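Local coordinates for sister chromatid cohesion protein (Chaetomium thermophilum, PDB 5T8V), which probably loads cohesin onto chromatin, the part here being the C-terminal HEAT-repeat fragment of the loader SCC2, at residues Q111-W116 and E180-A185; G468-M473 and S492-K497; R890-L895 and A900-D905; I1015-A1020 and Y1053-Q1058; A1310-V1315 and A1369-L1374. All coordinates share one frame; numbering follows the deposited sequence.

Contact 1 (Q111-W116 and E180-A185); sequences QDVEQW and EELFKA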
# COMPACT_ATOMS: atom_id res chain seq x y z
N GLN A 111 -55.49 -29.84 21.17
CA GLN A 111 -56.00 -30.75 22.19
C GLN A 111 -54.95 -31.72 22.72
O GLN A 111 -55.10 -32.21 23.84
CB GLN A 111 -57.19 -31.55 21.64
CG GLN A 111 -57.89 -32.38 22.71
CD GLN A 111 -59.24 -32.91 22.26
OE1 GLN A 111 -59.65 -32.69 21.12
NE2 GLN A 111 -59.93 -33.61 23.15
N ASP A 112 -53.91 -32.01 21.94
CA ASP A 112 -52.82 -32.83 22.46
C ASP A 112 -52.13 -32.16 23.64
O ASP A 112 -51.64 -32.84 24.54
CB ASP A 112 -51.81 -33.12 21.35
CG ASP A 112 -52.44 -33.77 20.13
OD1 ASP A 112 -52.91 -33.03 19.24
OD2 ASP A 112 -52.48 -35.02 20.07
N VAL A 113 -52.10 -30.83 23.65
CA VAL A 113 -51.50 -30.11 24.77
C VAL A 113 -52.39 -30.18 26.01
O VAL A 113 -51.89 -30.00 27.12
CB VAL A 113 -51.22 -28.64 24.40
CG1 VAL A 113 -50.48 -28.55 23.07
CG2 VAL A 113 -52.51 -27.83 24.37
N GLU A 114 -53.69 -30.40 25.84
CA GLU A 114 -54.56 -30.58 27.00
C GLU A 114 -54.27 -31.91 27.69
O GLU A 114 -54.18 -31.97 28.92
CB GLU A 114 -56.02 -30.51 26.58
CG GLU A 114 -56.99 -30.53 27.76
CD GLU A 114 -58.38 -30.97 27.37
OE1 GLU A 114 -58.69 -31.00 26.16
OE2 GLU A 114 -59.17 -31.30 28.28
N GLN A 115 -54.13 -32.98 26.91
CA GLN A 115 -53.73 -34.27 27.47
C GLN A 115 -52.31 -34.21 28.01
O GLN A 115 -51.97 -34.93 28.95
CB GLN A 115 -53.87 -35.36 26.41
CG GLN A 115 -53.27 -36.70 26.80
CD GLN A 115 -53.60 -37.79 25.79
OE1 GLN A 115 -54.74 -37.92 25.35
NE2 GLN A 115 -52.59 -38.56 25.40
N TRP A 116 -51.46 -33.36 27.42
CA TRP A 116 -50.10 -33.21 27.91
C TRP A 116 -50.07 -32.46 29.24
O TRP A 116 -49.27 -32.79 30.12
CB TRP A 116 -49.26 -32.47 26.86
CG TRP A 116 -47.83 -32.24 27.25
CD1 TRP A 116 -46.83 -33.17 27.28
CD2 TRP A 116 -47.24 -31.01 27.66
NE1 TRP A 116 -45.66 -32.59 27.68
CE2 TRP A 116 -45.88 -31.26 27.92
CE3 TRP A 116 -47.72 -29.71 27.83
CZ2 TRP A 116 -45.00 -30.27 28.35
CZ3 TRP A 116 -46.85 -28.72 28.25
CH2 TRP A 116 -45.50 -29.00 28.50
N GLU A 180 -48.77 -23.56 13.59
CA GLU A 180 -49.48 -22.42 14.17
C GLU A 180 -50.33 -22.85 15.37
O GLU A 180 -50.21 -22.29 16.46
CB GLU A 180 -50.36 -21.79 13.08
CG GLU A 180 -51.18 -20.60 13.52
CD GLU A 180 -52.11 -20.10 12.43
OE1 GLU A 180 -52.74 -19.04 12.62
OE2 GLU A 180 -52.21 -20.77 11.38
N GLU A 181 -51.17 -23.86 15.17
CA GLU A 181 -52.13 -24.26 16.20
C GLU A 181 -51.41 -24.61 17.51
O GLU A 181 -51.80 -24.14 18.58
CB GLU A 181 -52.95 -25.45 15.71
CG GLU A 181 -54.17 -25.76 16.56
CD GLU A 181 -54.93 -26.98 16.07
OE1 GLU A 181 -54.48 -27.60 15.08
OE2 GLU A 181 -55.96 -27.32 16.68
N LEU A 182 -50.36 -25.42 17.43
CA LEU A 182 -49.62 -25.79 18.63
C LEU A 182 -49.02 -24.56 19.30
O LEU A 182 -49.09 -24.42 20.53
CB LEU A 182 -48.52 -26.79 18.28
CG LEU A 182 -47.55 -27.16 19.41
CD1 LEU A 182 -48.30 -27.65 20.63
CD2 LEU A 182 -46.57 -28.22 18.93
N PHE A 183 -48.45 -23.65 18.51
CA PHE A 183 -47.87 -22.43 19.07
C PHE A 183 -48.89 -21.67 19.90
O PHE A 183 -48.64 -21.31 21.05
CB PHE A 183 -47.31 -21.55 17.96
CG PHE A 183 -46.69 -20.27 18.45
CD1 PHE A 183 -47.49 -19.18 18.77
CD2 PHE A 183 -45.32 -20.15 18.57
CE1 PHE A 183 -46.93 -18.00 19.22
CE2 PHE A 183 -44.75 -18.97 19.02
CZ PHE A 183 -45.56 -17.90 19.35
N LYS A 184 -50.07 -21.42 19.32
CA LYS A 184 -51.07 -20.64 20.05
C LYS A 184 -51.62 -21.42 21.23
O LYS A 184 -51.97 -20.83 22.26
CB LYS A 184 -52.19 -20.21 19.10
CG LYS A 184 -51.64 -19.59 17.81
CD LYS A 184 -52.62 -18.65 17.14
CE LYS A 184 -51.99 -18.02 15.90
NZ LYS A 184 -52.93 -17.17 15.12
N ALA A 185 -51.68 -22.75 21.12
CA ALA A 185 -52.14 -23.58 22.23
C ALA A 185 -51.23 -23.44 23.44
O ALA A 185 -51.70 -23.16 24.55
CB ALA A 185 -52.23 -25.04 21.78

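Contact 2 (G468-M473 and S492-K497); sequences GHVRKM and SALELK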
# COMPACT_ATOMS: atom_id res chain seq x y z
N GLY A 468 -6.13 4.63 21.45
CA GLY A 468 -6.89 5.85 21.27
C GLY A 468 -7.93 6.05 22.35
O GLY A 468 -8.08 7.14 22.90
N HIS A 469 -8.66 4.98 22.69
CA HIS A 469 -9.68 5.07 23.73
C HIS A 469 -9.05 5.42 25.07
O HIS A 469 -9.63 6.18 25.85
CB HIS A 469 -10.46 3.76 23.81
CG HIS A 469 -11.66 3.83 24.70
ND1 HIS A 469 -12.46 4.95 24.78
CD2 HIS A 469 -12.21 2.92 25.54
CE1 HIS A 469 -13.45 4.73 25.63
NE2 HIS A 469 -13.31 3.50 26.11
N VAL A 470 -7.87 4.89 25.36
CA VAL A 470 -7.19 5.22 26.62
C VAL A 470 -6.83 6.70 26.65
O VAL A 470 -7.04 7.38 27.65
CB VAL A 470 -5.95 4.33 26.82
CG1 VAL A 470 -5.08 4.87 27.95
CG2 VAL A 470 -6.37 2.90 27.12
N ARG A 471 -6.28 7.21 25.54
CA ARG A 471 -5.95 8.63 25.50
C ARG A 471 -7.19 9.49 25.72
O ARG A 471 -7.17 10.46 26.48
CB ARG A 471 -5.27 8.98 24.18
CG ARG A 471 -4.23 10.10 24.30
CD ARG A 471 -3.60 10.44 22.96
NE ARG A 471 -3.19 9.25 22.22
CZ ARG A 471 -2.01 8.64 22.36
NH1 ARG A 471 -1.10 9.10 23.20
NH2 ARG A 471 -1.75 7.55 21.64
N LYS A 472 -8.30 9.12 25.06
CA LYS A 472 -9.54 9.87 25.23
C LYS A 472 -9.99 9.86 26.68
O LYS A 472 -10.22 10.92 27.28
CB LYS A 472 -10.62 9.29 24.33
CG LYS A 472 -11.88 10.14 24.25
CD LYS A 472 -13.09 9.32 23.89
CE LYS A 472 -14.35 10.17 23.86
NZ LYS A 472 -15.57 9.34 23.66
N MET A 473 -10.13 8.67 27.27
CA MET A 473 -10.60 8.57 28.64
C MET A 473 -9.70 9.34 29.60
O MET A 473 -10.18 10.00 30.53
CB MET A 473 -10.69 7.11 29.07
CG MET A 473 -11.65 6.27 28.24
SD MET A 473 -11.64 4.54 28.74
CE MET A 473 -12.54 4.66 30.29
N SER A 492 1.72 7.84 31.44
CA SER A 492 2.98 7.10 31.46
C SER A 492 2.90 5.84 30.61
O SER A 492 3.88 5.46 29.96
CB SER A 492 3.36 6.75 32.89
OG SER A 492 3.62 7.92 33.65
N ALA A 493 1.74 5.18 30.59
CA ALA A 493 1.64 3.87 29.96
C ALA A 493 1.52 3.97 28.44
O ALA A 493 1.96 3.05 27.74
CB ALA A 493 0.43 3.11 30.52
N LEU A 494 0.95 5.05 27.92
CA LEU A 494 0.86 5.20 26.47
C LEU A 494 2.26 5.22 25.85
O LEU A 494 2.54 4.47 24.92
CB LEU A 494 0.08 6.47 26.12
CG LEU A 494 -1.43 6.30 26.29
CD1 LEU A 494 -2.14 7.65 26.27
CD2 LEU A 494 -1.99 5.40 25.19
N GLU A 495 3.13 6.08 26.37
CA GLU A 495 4.56 5.88 26.16
C GLU A 495 5.01 4.65 26.93
O GLU A 495 4.35 4.19 27.86
CB GLU A 495 5.35 7.11 26.60
CG GLU A 495 4.86 8.42 25.98
CD GLU A 495 4.91 8.41 24.46
OE1 GLU A 495 5.94 7.97 23.90
OE2 GLU A 495 3.93 8.84 23.83
N LEU A 496 6.16 4.10 26.54
CA LEU A 496 6.63 2.88 27.17
C LEU A 496 7.44 3.18 28.43
O LEU A 496 8.37 2.43 28.77
CB LEU A 496 7.46 2.06 26.19
CG LEU A 496 6.71 1.53 24.96
CD1 LEU A 496 7.66 0.84 24.00
CD2 LEU A 496 5.58 0.59 25.37
N LYS A 497 7.09 4.25 29.14
CA LYS A 497 7.78 4.58 30.38
C LYS A 497 7.56 3.49 31.42
O LYS A 497 6.42 3.16 31.77
CB LYS A 497 7.28 5.93 30.91
CG LYS A 497 7.85 7.14 30.17
CD LYS A 497 7.17 8.44 30.60
CE LYS A 497 7.53 8.82 32.03
NZ LYS A 497 8.96 9.17 32.19

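Contact 3 (R890-L895 and A900-D905); sequences RVLPQL and AQFLTD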
# COMPACT_ATOMS: atom_id res chain seq x y z
N ARG A 890 4.63 40.05 -31.61
CA ARG A 890 3.44 39.22 -31.72
C ARG A 890 2.16 40.06 -31.68
O ARG A 890 1.21 39.78 -32.42
CB ARG A 890 3.42 38.19 -30.58
CG ARG A 890 4.54 37.16 -30.65
CD ARG A 890 4.27 36.12 -31.72
NE ARG A 890 5.24 35.02 -31.67
CZ ARG A 890 6.37 34.97 -32.37
NH1 ARG A 890 6.69 35.96 -33.20
NH2 ARG A 890 7.18 33.93 -32.25
N VAL A 891 2.13 41.09 -30.84
CA VAL A 891 0.90 41.86 -30.64
C VAL A 891 0.70 42.87 -31.76
O VAL A 891 -0.34 42.89 -32.42
CB VAL A 891 0.93 42.57 -29.27
CG1 VAL A 891 -0.28 43.49 -29.11
CG2 VAL A 891 0.98 41.54 -28.14
N LEU A 892 1.70 43.72 -31.98
CA LEU A 892 1.50 44.91 -32.81
C LEU A 892 0.88 44.62 -34.17
O LEU A 892 0.03 45.41 -34.61
CB LEU A 892 2.84 45.64 -32.95
CG LEU A 892 2.81 47.15 -33.23
CD1 LEU A 892 1.78 47.89 -32.38
CD2 LEU A 892 4.19 47.71 -32.98
N PRO A 893 1.24 43.55 -34.89
CA PRO A 893 0.56 43.28 -36.17
C PRO A 893 -0.92 42.93 -36.00
O PRO A 893 -1.63 42.85 -37.01
CB PRO A 893 1.34 42.09 -36.75
CG PRO A 893 2.07 41.50 -35.60
CD PRO A 893 2.36 42.62 -34.67
N GLN A 894 -1.40 42.74 -34.77
CA GLN A 894 -2.81 42.45 -34.53
C GLN A 894 -3.66 43.71 -34.40
O GLN A 894 -4.87 43.64 -34.64
CB GLN A 894 -2.95 41.60 -33.26
CG GLN A 894 -4.39 41.32 -32.84
CD GLN A 894 -4.83 42.16 -31.64
OE1 GLN A 894 -4.03 42.84 -31.01
NE2 GLN A 894 -6.12 42.10 -31.32
N LEU A 895 -3.06 44.84 -34.04
CA LEU A 895 -3.81 46.08 -33.93
C LEU A 895 -4.44 46.44 -35.28
O LEU A 895 -3.98 46.03 -36.35
CB LEU A 895 -2.91 47.22 -33.46
CG LEU A 895 -2.26 47.09 -32.08
CD1 LEU A 895 -1.62 48.41 -31.68
CD2 LEU A 895 -3.25 46.64 -31.02
N ALA A 900 0.28 55.23 -36.52
CA ALA A 900 1.43 55.50 -37.38
C ALA A 900 2.60 56.07 -36.58
O ALA A 900 3.71 55.51 -36.58
CB ALA A 900 1.02 56.46 -38.50
N GLN A 901 2.39 57.20 -35.91
CA GLN A 901 3.49 57.86 -35.20
C GLN A 901 4.11 56.94 -34.16
O GLN A 901 5.32 56.98 -33.94
CB GLN A 901 3.00 59.15 -34.55
CG GLN A 901 4.11 60.03 -34.01
CD GLN A 901 5.05 60.54 -35.10
OE1 GLN A 901 4.60 61.07 -36.11
NE2 GLN A 901 6.35 60.36 -34.89
N PHE A 902 3.29 56.10 -33.51
CA PHE A 902 3.83 55.14 -32.55
C PHE A 902 4.82 54.20 -33.23
O PHE A 902 5.96 54.05 -32.77
CB PHE A 902 2.69 54.35 -31.91
CG PHE A 902 3.15 53.34 -30.90
CD1 PHE A 902 3.39 53.71 -29.59
CD2 PHE A 902 3.32 52.02 -31.26
CE1 PHE A 902 3.80 52.78 -28.65
CE2 PHE A 902 3.74 51.08 -30.33
CZ PHE A 902 3.98 51.46 -29.03
N LEU A 903 4.40 53.55 -34.32
CA LEU A 903 5.30 52.67 -35.05
C LEU A 903 6.58 53.39 -35.46
O LEU A 903 7.69 52.91 -35.19
CB LEU A 903 4.58 52.12 -36.29
CG LEU A 903 3.66 50.91 -36.08
CD1 LEU A 903 2.65 51.15 -34.97
CD2 LEU A 903 2.94 50.58 -37.38
N THR A 904 6.44 54.55 -36.10
CA THR A 904 7.61 55.30 -36.55
C THR A 904 8.58 55.56 -35.40
O THR A 904 9.77 55.25 -35.50
CB THR A 904 7.16 56.63 -37.18
OG1 THR A 904 6.30 56.36 -38.30
CG2 THR A 904 8.35 57.44 -37.66
N ASP A 905 8.07 56.11 -34.30
CA ASP A 905 8.93 56.40 -33.15
C ASP A 905 9.61 55.13 -32.65
O ASP A 905 10.83 55.12 -32.40
CB ASP A 905 8.11 57.05 -32.03
CG ASP A 905 7.58 58.41 -32.42
OD1 ASP A 905 8.24 59.11 -33.21
OD2 ASP A 905 6.49 58.78 -31.92

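Contact 4 (I1015-A1020 and Y1053-Q1058); sequences IVVPFA and YTAFQQ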
# COMPACT_ATOMS: atom_id res chain seq x y z
N ILE A 1015 28.60 39.10 -51.27
CA ILE A 1015 29.54 39.98 -50.59
C ILE A 1015 30.18 39.30 -49.38
O ILE A 1015 31.34 39.59 -49.05
CB ILE A 1015 28.85 41.30 -50.20
CG1 ILE A 1015 28.43 42.07 -51.45
CG2 ILE A 1015 29.77 42.16 -49.33
CD1 ILE A 1015 27.59 43.30 -51.19
N VAL A 1016 29.47 38.40 -48.71
CA VAL A 1016 29.96 37.86 -47.44
C VAL A 1016 30.75 36.57 -47.62
O VAL A 1016 31.75 36.35 -46.94
CB VAL A 1016 28.78 37.67 -46.47
CG1 VAL A 1016 29.27 37.10 -45.14
CG2 VAL A 1016 28.05 38.98 -46.24
N VAL A 1017 30.33 35.70 -48.53
CA VAL A 1017 30.87 34.34 -48.59
C VAL A 1017 32.36 34.32 -48.93
O VAL A 1017 33.05 33.36 -48.54
CB VAL A 1017 30.08 33.46 -49.57
CG1 VAL A 1017 30.26 33.92 -51.01
CG2 VAL A 1017 30.49 32.00 -49.43
N PRO A 1018 32.93 35.32 -49.62
CA PRO A 1018 34.38 35.27 -49.87
C PRO A 1018 35.21 35.16 -48.60
O PRO A 1018 36.39 34.76 -48.68
CB PRO A 1018 34.66 36.59 -50.60
CG PRO A 1018 33.39 36.90 -51.27
CD PRO A 1018 32.32 36.46 -50.33
N PHE A 1019 34.66 35.49 -47.44
CA PHE A 1019 35.40 35.43 -46.19
C PHE A 1019 35.26 34.09 -45.47
O PHE A 1019 35.83 33.92 -44.39
CB PHE A 1019 34.94 36.56 -45.26
CG PHE A 1019 35.09 37.93 -45.85
CD1 PHE A 1019 35.95 38.17 -46.91
CD2 PHE A 1019 34.37 38.99 -45.34
CE1 PHE A 1019 36.08 39.44 -47.44
CE2 PHE A 1019 34.49 40.26 -45.86
CZ PHE A 1019 35.35 40.48 -46.91
N ALA A 1020 34.51 33.15 -46.04
CA ALA A 1020 34.44 31.80 -45.49
C ALA A 1020 35.63 30.94 -45.87
O ALA A 1020 35.74 29.81 -45.39
CB ALA A 1020 33.15 31.12 -45.95
N TYR A 1053 27.92 26.58 -51.71
CA TYR A 1053 28.16 25.19 -51.35
C TYR A 1053 29.61 24.78 -51.52
O TYR A 1053 30.01 23.73 -51.00
CB TYR A 1053 27.23 24.24 -52.14
CG TYR A 1053 27.47 24.14 -53.63
CD1 TYR A 1053 28.60 23.51 -54.14
CD2 TYR A 1053 26.53 24.62 -54.53
CE1 TYR A 1053 28.81 23.40 -55.50
CE2 TYR A 1053 26.72 24.51 -55.90
CZ TYR A 1053 27.86 23.90 -56.38
OH TYR A 1053 28.06 23.79 -57.73
N THR A 1054 30.41 25.57 -52.24
CA THR A 1054 31.86 25.37 -52.19
C THR A 1054 32.39 25.72 -50.80
O THR A 1054 33.31 25.06 -50.30
CB THR A 1054 32.55 26.21 -53.26
OG1 THR A 1054 32.22 27.60 -53.08
CG2 THR A 1054 32.13 25.76 -54.65
N ALA A 1055 31.82 26.75 -50.18
CA ALA A 1055 32.22 27.11 -48.82
C ALA A 1055 31.71 26.09 -47.81
O ALA A 1055 32.39 25.80 -46.83
CB ALA A 1055 31.71 28.51 -48.48
N PHE A 1056 30.51 25.55 -48.03
CA PHE A 1056 30.01 24.50 -47.15
C PHE A 1056 30.85 23.24 -47.27
O PHE A 1056 31.28 22.66 -46.26
CB PHE A 1056 28.54 24.19 -47.47
CG PHE A 1056 27.57 25.25 -47.00
CD1 PHE A 1056 28.00 26.40 -46.35
CD2 PHE A 1056 26.20 25.08 -47.19
CE1 PHE A 1056 27.10 27.35 -45.92
CE2 PHE A 1056 25.30 26.04 -46.76
CZ PHE A 1056 25.75 27.17 -46.13
N GLN A 1057 31.11 22.79 -48.50
CA GLN A 1057 32.01 21.65 -48.69
C GLN A 1057 33.37 21.91 -48.05
O GLN A 1057 33.95 21.01 -47.44
CB GLN A 1057 32.17 21.35 -50.18
CG GLN A 1057 31.07 20.47 -50.77
CD GLN A 1057 31.13 19.04 -50.26
OE1 GLN A 1057 31.88 18.73 -49.33
NE2 GLN A 1057 30.35 18.17 -50.87
N GLN A 1058 33.88 23.13 -48.19
CA GLN A 1058 35.14 23.48 -47.54
C GLN A 1058 35.03 23.32 -46.03
O GLN A 1058 35.94 22.79 -45.38
CB GLN A 1058 35.54 24.91 -47.91
CG GLN A 1058 36.95 25.29 -47.48
CD GLN A 1058 38.03 24.43 -48.13
OE1 GLN A 1058 39.03 24.10 -47.50
NE2 GLN A 1058 37.83 24.07 -49.39

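Contact 5 (A1310-V1315 and A1369-L1374); sequences ASVAQV and AASMIL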
# COMPACT_ATOMS: atom_id res chain seq x y z
N ALA A 1310 33.06 -29.57 -34.41
CA ALA A 1310 33.61 -30.83 -34.88
C ALA A 1310 34.99 -30.62 -35.50
O ALA A 1310 35.98 -31.21 -35.06
CB ALA A 1310 32.66 -31.47 -35.90
N SER A 1311 35.06 -29.76 -36.52
CA SER A 1311 36.35 -29.46 -37.14
C SER A 1311 37.34 -28.94 -36.11
O SER A 1311 38.46 -29.46 -36.00
CB SER A 1311 36.15 -28.43 -38.26
OG SER A 1311 35.25 -28.91 -39.25
N VAL A 1312 36.95 -27.93 -35.34
CA VAL A 1312 37.87 -27.30 -34.39
C VAL A 1312 38.39 -28.33 -33.39
O VAL A 1312 39.60 -28.54 -33.26
CB VAL A 1312 37.19 -26.12 -33.68
CG1 VAL A 1312 38.11 -25.54 -32.60
CG2 VAL A 1312 36.83 -25.04 -34.70
N ALA A 1313 37.47 -28.97 -32.66
CA ALA A 1313 37.88 -29.95 -31.66
C ALA A 1313 38.76 -31.03 -32.26
O ALA A 1313 39.78 -31.42 -31.67
CB ALA A 1313 36.64 -30.58 -31.02
N GLN A 1314 38.40 -31.53 -33.44
CA GLN A 1314 39.17 -32.58 -34.10
C GLN A 1314 40.61 -32.13 -34.35
O GLN A 1314 41.57 -32.75 -33.87
CB GLN A 1314 38.46 -32.98 -35.40
CG GLN A 1314 39.19 -33.98 -36.26
CD GLN A 1314 40.05 -33.32 -37.32
OE1 GLN A 1314 39.59 -32.43 -38.04
NE2 GLN A 1314 41.30 -33.74 -37.42
N VAL A 1315 40.77 -31.03 -35.09
CA VAL A 1315 42.11 -30.54 -35.40
C VAL A 1315 42.86 -30.14 -34.14
O VAL A 1315 44.09 -30.08 -34.15
CB VAL A 1315 42.04 -29.36 -36.39
CG1 VAL A 1315 41.31 -29.76 -37.67
CG2 VAL A 1315 41.39 -28.14 -35.75
N ALA A 1369 41.49 -19.10 -29.59
CA ALA A 1369 40.52 -18.16 -30.13
C ALA A 1369 39.29 -18.88 -30.65
O ALA A 1369 38.15 -18.54 -30.30
CB ALA A 1369 41.16 -17.33 -31.24
N ALA A 1370 39.50 -19.88 -31.50
CA ALA A 1370 38.39 -20.69 -32.00
C ALA A 1370 37.54 -21.20 -30.84
O ALA A 1370 36.33 -20.95 -30.78
CB ALA A 1370 38.93 -21.85 -32.84
N SER A 1371 38.17 -21.91 -29.90
CA SER A 1371 37.44 -22.57 -28.82
C SER A 1371 36.58 -21.58 -28.04
O SER A 1371 35.37 -21.77 -27.91
CB SER A 1371 38.43 -23.28 -27.89
OG SER A 1371 39.18 -24.26 -28.58
N MET A 1372 37.20 -20.52 -27.51
CA MET A 1372 36.50 -19.55 -26.68
C MET A 1372 35.13 -19.21 -27.23
O MET A 1372 34.15 -19.12 -26.48
CB MET A 1372 37.33 -18.27 -26.54
CG MET A 1372 38.51 -18.39 -25.60
SD MET A 1372 39.30 -16.79 -25.33
CE MET A 1372 39.82 -16.40 -27.00
N ILE A 1373 35.05 -19.00 -28.55
CA ILE A 1373 33.76 -18.72 -29.18
C ILE A 1373 32.76 -19.82 -28.85
O ILE A 1373 31.67 -19.56 -28.34
CB ILE A 1373 33.94 -18.55 -30.70
CG1 ILE A 1373 34.88 -17.37 -30.99
CG2 ILE A 1373 32.58 -18.34 -31.38
CD1 ILE A 1373 35.23 -17.20 -32.46
N LEU A 1374 33.13 -21.08 -29.12
CA LEU A 1374 32.20 -22.18 -28.93
C LEU A 1374 31.85 -22.37 -27.45
O LEU A 1374 30.68 -22.58 -27.11
CB LEU A 1374 32.78 -23.47 -29.50
CG LEU A 1374 33.01 -23.48 -31.01
CD1 LEU A 1374 34.48 -23.32 -31.30
CD2 LEU A 1374 32.48 -24.76 -31.63

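Contact 1 (Q111-W116 and E180-A185)
V113 makes this contact alone on its side, setting its two methyls against L182 and A185 of the helix that starts at E180. Walking along 111-116, D112 turns back to the preceding loop, where OD1 takes a hydrogen bond from the backbone N of G109. Then comes V113, whose CA lies 7.0 Å from the CA of A185. With CG1 anti to its carbonyl carbon (chi1 -49°), the two branches part: CG1 reaches CD1 of L182 at 3.4 Å, while CG2 rests against CB of A185 at 3.8 Å. CB of A185 also sits 4.1 Å from V113 CG1, so this one methyl backs both branches. L182 extends its CG anti to the backbone N (chi1 174°), which brings CD1 across to the valine at a slant. Further on, W116 makes no contact with 180-185; its NE1 donates to the O of F102 and its ring meets that of W108. In the partner helix, K184 NZ and E180 OE1 form a salt bridge of 3.1 Å. The short helix 112-117 thus lies against the first turns of helix 180-187, and a weak hydrogen bond from A110 N to E181 OE2 joins that helix to the loop leading into 112-117, far out in the N-terminal part of the chain.

Contact 2 (G468-M473 and S492-K497)
L494 fills the tight part of this contact, wedged between V470 and R471 at the end of its helix. Its two methyls divide the work. CD2 slides past V470 CG1 at 4.2 Å, the two side chains running in opposite directions. CD1 lies over one face of the R471 guanidinium, 3.6 Å from NH1, and also touches the aliphatic stem of the same arginine, 3.8 Å from CG. The stem and the flat head can both reach this one methyl because the R471 chain bends at chi3 (-47°), folding the guanidinium back across the leucine. Beyond that, R471 NH2 forms a salt bridge with D643, which ties down the far end of the group. With an alanine here in place of R471, L494 CD1 would probably lose the guanidinium lying over it, and D643 the partner of this salt bridge. The other side is loose. The chain leaves helical geometry at E495, and E495, L496 and K497 are poorly ordered; the E495 carboxylate, as modelled, is an opposite charge near R471 but not in contact, and its position is uncertain. Between the two segments the chain turns round within 18 residues, so the contact joins the last turns of helix 446-474 and of helix 481-494, which follow each other in sequence. Helix 590-602 packs on the longer one, with V470 on S598 and M473 on L591, K594 and L595.

Contact 3 (R890-L895 and A900-D905)
L892 and the pair F902 and L903 make up the first shell here, and one methyl does all the touching. CD1 of L892 comes within 4.3 Å of F902 CE2, and equally within 4.3 Å of L903 CD1. That same L903 methyl lies in the plane of the F902 ring, at its edge, so the two partners also pack on each other. Extended with CG anti to its backbone N (chi1 -180°), F902 carries its ring away from its helix toward the leucine. One layer further out, F859 meets the F902 ring edge-to-face, while I932 of helix 919-935 touches both L892 and L903, and L862 backs L892. Elsewhere on 900-910, Q901 and D905 join one turn apart: Q901 NE2 donates to D905 OD1 at 2.8 Å with an N-H...O angle of 143°, meeting the oxygen from above the carboxylate plane. T904 OG1 likewise gives a 3.2 Å bond to the O of A900, which T904 N also uses. Across the contact itself everything is carbon on carbon. The turn from 890-895 into helix 900-910 is therefore closed by apolar burial, while the side chains of Q901, T904 and D905 make bonds within their own helix.

Contact 4 (I1015-A1020 and Y1053-Q1058)
A1020 and A1055 bring the two backbones together, their CA atoms 6.2 Å apart. On one side residues 1017-1019 form a 3-10 segment following helix 1009-1016, with F1019 N bonded to V1016 O at 3.1 Å and A1020 N to V1017 O at 2.9 Å; on the other, 1053-1058 is regular helix. V1017 and A1020 both point toward that helix and meet the CB of A1055. V1017 reaches it with CG2, 3.8 Å away, a branch placed anti to the backbone N by chi1 of 67°. The CB of A1020 comes to 3.9 Å from that of A1055, methyl against methyl. Such small side chains let the two segments approach closely. Helix 1026-1042 supports 1015-1020, through L1033 against A1020 and through R1029 NE, which donates to the O of A1020. Away from the contact, helix 1115-1133 lies against helix 1050-1062, where R1124 makes a cation-pi contact with Y1053, and F1019 packs on helix 940-960.

Contact 5 (A1310-V1315 and A1369-L1374)
V1312 sits at the centre of a helix-on-helix packing in this HEAT-repeat, alpha-solenoid protein, with A1370 and L1374 as its main partners. The helices run closer to antiparallel than parallel, crossing at -134° with 10.3 Å between the axes of the two short segments. V1312 CG1, anti to the backbone N (chi1 175°), is the branch that packs against the partner helix. It meets the CB of A1370 at 3.8 Å, with the two CA atoms 7.0 Å apart. One turn later L1374 flanks the same methyl, so the valine packs between residues four apart on helix 1364-1387. S1371 lies beside them, but its OG donates a hydrogen bond to the O of L1367 in its own helix. From outside, L1449 of helix 1439-1452 touches V1312, S1371 and L1374 alike, so a third helix shares this apolar cluster, and F1258 adds to it from a loop. The longer of the valine's carbon contacts runs from CG1 to L1374 CD1, at 4.4 Å.

In the fold
Followed from the N terminus, the five contacts come strictly in series: each closes before the next opens, and none nest or cross. Contact 1 closes a loop of 63 residues, mostly helical, near the N-terminal end. Contact 2 joins successive helices nearer the chain's centre in space, about 60 Å from contact 1, centre to centre. Contact 3 closes the shortest loop, four residues, and contact 4 closes 32, their centres about 38 Å apart on the same side of the chain's centre. Contact 5 bridges 53 residues, many not modelled, close to the C terminus. With 4 to 63 residues enclosed, each ties together local helices; centres of contacts 1 and 4, about 124 Å apart, reflect the elongated solenoid.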